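Local coordinates for protein Rnh (Ribonuclease H) (Chlorobaculum tepidum, PDB 3H08) that probably cuts the RNA strand of RNA-DNA hybrids endonucleolytically, with magnesium as cofactor, as a monomeric ribonuclease H1, at residues A72-V75 against N76-E80; N131-A134 against D135-R139. The protein carries 3 engineered substitutions. One frame throughout, in Å; residues are numbered along the deposited sequence.

Contact 1: residues A72-V75 against N76-E80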
# COMPACT_ATOMS: atom_id res chain seq x y z
N ALA A 72 0.54 -9.98 -0.66
CA ALA A 72 -0.45 -10.90 -0.10
C ALA A 72 -0.82 -10.49 1.32
O ALA A 72 -1.97 -10.59 1.71
CB ALA A 72 0.08 -12.29 -0.12
N TYR A 73 0.17 -10.01 2.07
CA TYR A 73 -0.03 -9.52 3.43
C TYR A 73 -1.14 -8.51 3.48
O TYR A 73 -2.07 -8.64 4.26
CB TYR A 73 1.30 -8.91 3.92
CG TYR A 73 1.30 -8.39 5.33
CD1 TYR A 73 1.03 -9.22 6.42
CD2 TYR A 73 1.60 -7.05 5.61
CE1 TYR A 73 1.04 -8.73 7.73
CE2 TYR A 73 1.66 -6.58 6.89
CZ TYR A 73 1.38 -7.40 7.95
OH TYR A 73 1.42 -6.88 9.23
N LEU A 74 -1.06 -7.51 2.63
CA LEU A 74 -2.11 -6.52 2.54
C LEU A 74 -3.40 -7.08 2.02
O LEU A 74 -4.49 -6.90 2.61
CB LEU A 74 -1.65 -5.37 1.65
CG LEU A 74 -2.67 -4.27 1.32
CD1 LEU A 74 -3.12 -3.53 2.59
CD2 LEU A 74 -2.12 -3.34 0.30
N VAL A 75 -3.33 -7.69 0.85
CA VAL A 75 -4.57 -8.04 0.15
C VAL A 75 -5.35 -9.12 0.90
O VAL A 75 -6.57 -9.04 1.03
CB VAL A 75 -4.29 -8.44 -1.32
CG1 VAL A 75 -5.58 -8.94 -1.98
CG2 VAL A 75 -3.68 -7.33 -2.07
N ASN A 76 -4.66 -10.10 1.46
CA ASN A 76 -5.35 -11.12 2.26
C ASN A 76 -6.03 -10.52 3.48
O ASN A 76 -7.14 -10.89 3.83
CB ASN A 76 -4.40 -12.21 2.68
CG ASN A 76 -3.96 -13.07 1.53
OD1 ASN A 76 -4.59 -13.07 0.46
ND2 ASN A 76 -2.88 -13.81 1.72
N ALA A 77 -5.38 -9.57 4.16
CA ALA A 77 -5.97 -8.99 5.36
C ALA A 77 -7.27 -8.30 5.01
O ALA A 77 -8.20 -8.29 5.78
CB ALA A 77 -5.04 -8.00 5.99
N MET A 78 -7.30 -7.67 3.85
CA MET A 78 -8.48 -6.91 3.48
C MET A 78 -9.57 -7.80 2.90
O MET A 78 -10.76 -7.55 3.12
CB MET A 78 -8.12 -5.84 2.43
CG MET A 78 -6.98 -4.91 2.83
SD MET A 78 -7.29 -4.15 4.45
CE MET A 78 -8.78 -3.22 4.20
N ASN A 79 -9.18 -8.80 2.10
CA ASN A 79 -10.15 -9.61 1.36
C ASN A 79 -10.62 -10.89 2.05
O ASN A 79 -11.62 -11.49 1.63
CB ASN A 79 -9.59 -9.95 -0.02
CG ASN A 79 -9.51 -8.74 -0.91
OD1 ASN A 79 -9.98 -7.68 -0.54
ND2 ASN A 79 -8.93 -8.89 -2.08
N GLU A 80 -9.88 -11.32 3.06
CA GLU A 80 -10.26 -12.50 3.85
C GLU A 80 -10.91 -12.11 5.20
O GLU A 80 -11.23 -12.98 6.02
CB GLU A 80 -9.03 -13.39 4.08
CG GLU A 80 -8.26 -13.83 2.86
CD GLU A 80 -9.07 -14.59 1.82
OE1 GLU A 80 -9.87 -15.46 2.20
OE2 GLU A 80 -8.89 -14.30 0.60
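Asn-76 lies back over Ala-72, one turn earlier in helix 72-79: its ND2 comes 3.8 Å from Ala-72 CB, and its CG stands 3.2 Å from Ala-72 O. CG is held beside the backbone N and anti to the carbonyl carbon (chi1 -70°), which sets the CB-CG-ND2 side of the amide against that carbonyl oxygen, with OD1 turned farther from it. ND2 meets the oxygen at too poor an angle for a hydrogen bond; the bond to Ala-72 O comes from Asn-76 N, at 2.7 Å. Asn-79 repeats the pose over Val-75, with ND2 3.4 Å from Val-75 CG1, but here ND2 also donates a hydrogen bond outside the helix, to Phe-119 O. On the buried flank Leu-74 CD1 touches Met-78 CG at 4.1 Å, and the methionine chain, bent at chi2 and chi3, then leads away from Leu-74. Successive backbone bonds carry the turn, among them Asn-79 N to Val-75 O at 2.8 Å, whereas Ala-77 N to Tyr-73 O is weak at 3.4 Å.

Farther out, Leu-74 and Met-78 both rest on Phe-119 of strand 116-121 and Ile-108 of helix 102-114. Tyr-73 turns away from the following turn, bonds through OH to Trp-105 NE1, and comes close to Glu-48 of the predicted magnesium site. Asn-76 also touches Trp-82 of helix 82-88; with an alanine in its place, Trp-82 and Ala-72 CB would be likely to lose the amide packed against them. Chemically, the two asparagines play unlike parts: both lie over carbonyls whose hydrogen bonds come from the backbone, but the amide of Asn-79 also fastens the helix to strand 116-121, beside the apolar contacts of Leu-74 and Met-78.

Contact 2: residues N131-A134 against D135-R139. Engineered in segment 131-134: Ala-134 (natural residue Cys).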
# COMPACT_ATOMS: atom_id res chain seq x y z
N ASN A 131 2.15 -1.29 -11.81
CA ASN A 131 2.86 -1.84 -10.65
C ASN A 131 4.35 -1.85 -10.87
O ASN A 131 5.09 -1.63 -9.94
CB ASN A 131 2.36 -3.23 -10.26
CG ASN A 131 1.08 -3.18 -9.49
OD1 ASN A 131 1.06 -2.81 -8.27
ND2 ASN A 131 0.02 -3.54 -10.14
N SER A 132 4.81 -2.11 -12.10
CA SER A 132 6.25 -2.09 -12.33
C SER A 132 6.81 -0.70 -12.04
O SER A 132 7.91 -0.56 -11.49
CB SER A 132 6.56 -2.46 -13.76
OG SER A 132 6.31 -3.83 -13.98
N ARG A 133 6.08 0.33 -12.45
CA ARG A 133 6.54 1.70 -12.19
C ARG A 133 6.56 2.01 -10.70
O ARG A 133 7.52 2.61 -10.19
CB ARG A 133 5.69 2.73 -12.97
CG ARG A 133 6.05 4.17 -12.68
CD ARG A 133 7.46 4.49 -13.06
NE ARG A 133 7.69 5.91 -12.92
CZ ARG A 133 8.87 6.47 -12.82
NH1 ARG A 133 9.95 5.73 -12.91
NH2 ARG A 133 8.98 7.78 -12.71
N ALA A 134 5.52 1.58 -10.00
CA ALA A 134 5.46 1.73 -8.55
C ALA A 134 6.67 1.05 -7.87
O ALA A 134 7.28 1.63 -6.94
CB ALA A 134 4.14 1.18 -8.02
N ASP A 135 7.00 -0.16 -8.32
CA ASP A 135 8.18 -0.88 -7.83
C ASP A 135 9.48 -0.10 -8.10
O ASP A 135 10.35 0.03 -7.21
CB ASP A 135 8.20 -2.25 -8.47
CG ASP A 135 9.40 -3.10 -8.03
OD1 ASP A 135 9.51 -3.40 -6.81
OD2 ASP A 135 10.23 -3.42 -8.87
N GLU A 136 9.62 0.44 -9.33
CA GLU A 136 10.77 1.22 -9.72
C GLU A 136 10.88 2.44 -8.81
O GLU A 136 11.96 2.78 -8.37
CB GLU A 136 10.63 1.67 -11.19
CG GLU A 136 11.79 2.38 -11.80
CD GLU A 136 11.55 2.86 -13.25
OE1 GLU A 136 10.38 2.83 -13.74
OE2 GLU A 136 12.53 3.23 -13.91
N LEU A 137 9.76 3.09 -8.52
CA LEU A 137 9.76 4.27 -7.69
C LEU A 137 10.20 3.93 -6.25
O LEU A 137 10.96 4.67 -5.62
CB LEU A 137 8.35 4.86 -7.63
CG LEU A 137 7.93 5.64 -8.86
CD1 LEU A 137 6.47 6.00 -8.75
CD2 LEU A 137 8.76 6.85 -9.04
N ALA A 138 9.80 2.76 -5.77
CA ALA A 138 10.19 2.33 -4.41
C ALA A 138 11.70 2.10 -4.36
O ALA A 138 12.39 2.51 -3.41
CB ALA A 138 9.51 1.09 -4.01
N ARG A 139 12.21 1.45 -5.39
CA ARG A 139 13.64 1.16 -5.46
C ARG A 139 14.46 2.42 -5.66
O ARG A 139 15.58 2.53 -5.14
CB ARG A 139 13.91 0.14 -6.54
CG ARG A 139 13.43 -1.29 -6.15
CD ARG A 139 13.82 -2.34 -7.17
NE ARG A 139 13.00 -2.27 -8.32
CZ ARG A 139 13.41 -2.25 -9.59
NH1 ARG A 139 14.69 -2.30 -9.96
NH2 ARG A 139 12.47 -2.20 -10.50
O HOH W 1 9.86 -2.54 -11.59
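Arg-133 and Glu-136, three residues apart on helix 129-144, form a salt bridge in which NH1 donates to OE1 over 3.0 Å. This is the C-terminal helix of the RNase H fold, and the pair is an i to i+3 bridge along it. Glu-136 OE1 lies near the guanidinium plane, yet the arginine approaches that oxygen from above the carboxylate, the two planes standing 77° apart. The extended glutamate chain reaches outward, and the arginine leans forward along the helix to bring NH1 to it. Arg-133 NH2 has a second acid, Glu-34 of strand 31-39, so the arginine ties the helix to the sheet edge.

A second bridge spans i to i+4. Arg-139 NE donates to Asp-135 OD2 over 3.0 Å, and NH2 adds a weak bond to the same oxygen. A water gives a further hydrogen bond to Asp-135 OD2, at 2.9 Å, and another to Ser-132 O, linking the aspartate to the previous turn. Three donors therefore gather on OD2, which probably limits how the carboxylate can rotate. Its other oxygen, OD1, lies close to Asp-10 OD1, as would suit the metal site predicted to use both aspartates.

Backbone bonds hold the turns beneath, including Asp-135 N to Asn-131 O at 2.9 Å and Leu-137 N to Arg-133 O at 2.8 Å. Ala-134, an engineered replacement of cysteine, packs on Asp-10. Leu-137 rests on Glu-34 and Ser-36. With CG of Arg-133 anti to the backbone N (chi1 176°) and its chain bent at chi2, the guanidinium swings across the leucine, whose CD2 sits 3.7 Å above the guanidinium plane, over its centre.

In the two contacts the same i to i+3 and i to i+4 spacing of a helix serves different surroundings. Their centres lie about 20 Å apart. Both are partly buried: Leu-74, Val-75 and Ala-77 are buried in contact 1 and Asn-131, Ala-134, Leu-137 and Ala-138 in contact 2, while Asn-79 and Glu-136 are exposed. Contact 1 joins helix 72-79 to helices 44-57, 82-88 and 102-114 and outer strand 116-121; contact 2 packs on central strand 4-13 and outer strand 31-39. Amides and apolar groups dominate the first, salt bridges the second. Each flanks the predicted magnesium site: the side chain of Tyr-73 lies about 4 Å from that of Glu-48, and Asp-135 is itself a predicted ligand.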